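Local coordinates for protein lipase, class 3 (Penicillium roqueforti FM164, PDB 6L7N) that probably hydrolyses the ester bonds of triacylglycerols and related lipids, as a fungal class 3 lipase of the alpha/beta-hydrolase fold, at residues 171-175 and 261-265. Coordinates in Å, arbitrary orientation, origin at the centre of the assembly. Residue numbers count along the deposited sequence, not the author numbering.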
loop_
_atom_site.group_PDB
_atom_site.type_symbol
_atom_site.label_atom_id
_atom_site.label_comp_id
_atom_site.label_asym_id
_atom_site.label_seq_id
_atom_site.Cartn_x
_atom_site.Cartn_y
_atom_site.Cartn_z
ATOM N N TYR A 171 -3.257 4.506 -0.568
ATOM C CA TYR A 171 -2.363 4.711 0.576
ATOM C C TYR A 171 -1.363 3.566 0.561
ATOM O O TYR A 171 -1.697 2.426 0.915
ATOM C CB TYR A 171 -3.132 4.772 1.894
ATOM C CG TYR A 171 -3.926 6.042 2.023
ATOM C CD1 TYR A 171 -5.218 6.128 1.521
ATOM C CD2 TYR A 171 -3.384 7.157 2.645
ATOM C CE1 TYR A 171 -5.939 7.290 1.631
ATOM C CE2 TYR A 171 -4.109 8.320 2.769
ATOM C CZ TYR A 171 -5.381 8.380 2.252
ATOM O OH TYR A 171 -6.112 9.546 2.362
ATOM N N ALA A 172 -0.140 3.875 0.119
ATOM C CA ALA A 172 0.879 2.869 -0.150
ATOM C C ALA A 172 2.033 3.120 0.813
ATOM O O ALA A 172 2.870 3.994 0.572
ATOM C CB ALA A 172 1.324 2.927 -1.612
ATOM N N TYR A 173 2.064 2.384 1.921
ATOM C CA TYR A 173 3.087 2.589 2.934
ATOM C C TYR A 173 4.279 1.692 2.631
ATOM O O TYR A 173 4.120 0.478 2.473
ATOM C CB TYR A 173 2.529 2.293 4.329
ATOM C CG TYR A 173 1.366 3.198 4.689
ATOM C CD1 TYR A 173 0.080 2.906 4.268
ATOM C CD2 TYR A 173 1.575 4.354 5.428
ATOM C CE1 TYR A 173 -0.997 3.761 4.588
ATOM C CE2 TYR A 173 0.524 5.202 5.757
ATOM C CZ TYR A 173 -0.758 4.903 5.333
ATOM O OH TYR A 173 -1.811 5.758 5.661
ATOM N N ALA A 174 5.466 2.297 2.539
ATOM C CA ALA A 174 6.719 1.567 2.372
ATOM C C ALA A 174 6.766 0.801 1.054
ATOM O O ALA A 174 7.346 -0.285 0.978
ATOM C CB ALA A 174 6.966 0.615 3.547
ATOM N N SER A 175 6.164 1.357 0.015
ATOM C CA SER A 175 6.011 0.632 -1.240
ATOM C C SER A 175 7.330 0.573 -2.010
ATOM O O SER A 175 8.043 1.571 -2.085
ATOM C CB SER A 175 4.964 1.308 -2.128
ATOM O OG SER A 175 4.931 0.685 -3.409
ATOM N N HIS A 261 11.768 -0.434 8.038
ATOM C CA HIS A 261 10.651 -0.856 7.200
ATOM C C HIS A 261 9.400 -1.131 8.015
ATOM O O HIS A 261 8.283 -1.055 7.486
ATOM C CB HIS A 261 11.030 -2.116 6.430
ATOM C CG HIS A 261 10.021 -2.534 5.401
ATOM N ND1 HIS A 261 9.546 -1.682 4.425
ATOM C CD2 HIS A 261 9.404 -3.721 5.192
ATOM C CE1 HIS A 261 8.683 -2.328 3.659
ATOM N NE2 HIS A 261 8.574 -3.563 4.106
ATOM N N LYS A 262 9.555 -1.471 9.284
ATOM C CA LYS A 262 8.373 -1.915 10.009
ATOM C C LYS A 262 7.636 -0.781 10.701
ATOM O O LYS A 262 6.486 -0.970 11.113
ATOM C CB LYS A 262 8.766 -3.014 11.005
ATOM C CG LYS A 262 9.490 -4.163 10.285
ATOM C CD LYS A 262 8.945 -5.492 10.720
ATOM C CE LYS A 262 9.939 -6.637 10.636
ATOM N NZ LYS A 262 9.466 -7.812 11.447
ATOM N N TRP A 263 8.244 0.396 10.790
ATOM C CA TRP A 263 7.765 1.487 11.633
ATOM C C TRP A 263 7.227 2.618 10.754
ATOM O O TRP A 263 7.948 3.544 10.381
ATOM C CB TRP A 263 8.894 1.952 12.555
ATOM C CG TRP A 263 9.218 0.902 13.583
ATOM C CD1 TRP A 263 10.276 0.025 13.576
ATOM C CD2 TRP A 263 8.442 0.587 14.746
ATOM N NE1 TRP A 263 10.212 -0.795 14.679
ATOM C CE2 TRP A 263 9.099 -0.468 15.413
ATOM C CE3 TRP A 263 7.263 1.105 15.294
ATOM C CZ2 TRP A 263 8.612 -1.017 16.601
ATOM C CZ3 TRP A 263 6.784 0.561 16.476
ATOM C CH2 TRP A 263 7.457 -0.488 17.115
ATOM N N TYR A 264 5.942 2.530 10.427
ATOM C CA TYR A 264 5.239 3.540 9.639
ATOM C C TYR A 264 4.036 3.945 10.478
ATOM O O TYR A 264 2.957 3.372 10.315
ATOM C CB TYR A 264 4.833 3.003 8.262
ATOM C CG TYR A 264 5.979 3.013 7.246
ATOM C CD1 TYR A 264 7.068 2.162 7.387
ATOM C CD2 TYR A 264 5.956 3.873 6.158
ATOM C CE1 TYR A 264 8.110 2.165 6.475
ATOM C CE2 TYR A 264 6.989 3.889 5.240
ATOM C CZ TYR A 264 8.066 3.042 5.404
ATOM O OH TYR A 264 9.090 3.063 4.480
ATOM N N PHE A 265 4.254 4.914 11.375
ATOM C CA PHE A 265 3.313 5.388 12.392
ATOM C C PHE A 265 3.128 4.348 13.495
ATOM O O PHE A 265 3.276 4.669 14.680
ATOM C CB PHE A 265 1.968 5.785 11.767
ATOM C CG PHE A 265 2.088 6.835 10.703
ATOM C CD1 PHE A 265 2.369 8.145 11.040
ATOM C CD2 PHE A 265 1.950 6.506 9.365
ATOM C CE1 PHE A 265 2.488 9.125 10.064
ATOM C CE2 PHE A 265 2.084 7.466 8.376
ATOM C CZ PHE A 265 2.348 8.781 8.722
#
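A single methyl group is the bump on which this contact turns. Just past the end of strand 169-173, where the chain leaves the central sheet, Ala174 adopts positive phi (64°) and directs its CB toward the loop 261-265, into the hollow between the rings of His261 and Tyr264. Ala174 CB lies 3.2 Å from Tyr264 CZ and 3.4 Å from His261 CE1. Ala174 CB sits over one face of the Tyr264 ring, 3.7 Å from its centroid, in a CH-pi contact. Alanine suits the spot because a methyl touches both rings, while contacts this close leave little room for anything longer.

A second step follows at Tyr173, whose broad ring extends the surface past the methyl. Tyr173 CB is 4.2 Å from Tyr264 CD2, and Tyr173 CE2 meets Phe265 CE2 at 3.8 Å, edge against edge. Helix 6-22 lies against both rings, and the Tyr173 hydroxyl hydrogen-bonds to the backbone carbonyl of Phe12, so tyrosine can be buried here without wasting its polar end.

His261 NE2 is hydrogen-bonded to Ser147, which lies in a GxSxG sequence resembling a nucleophile elbow, and ND1 to Asp201; this geometry is consistent with the Ser-His-Asp triad of alpha/beta-hydrolases. The Tyr264 hydroxyl hydrogen-bonds to the same carboxylate oxygen.

No hydrogen bond joins the two segments. Their meeting is apolar and depends on shape, while the polar atoms of His261 and Tyr264 are turned to other partners: the methyl packs beside the probable catalytic histidine without competing for the hydrogen bonds of its imidazole.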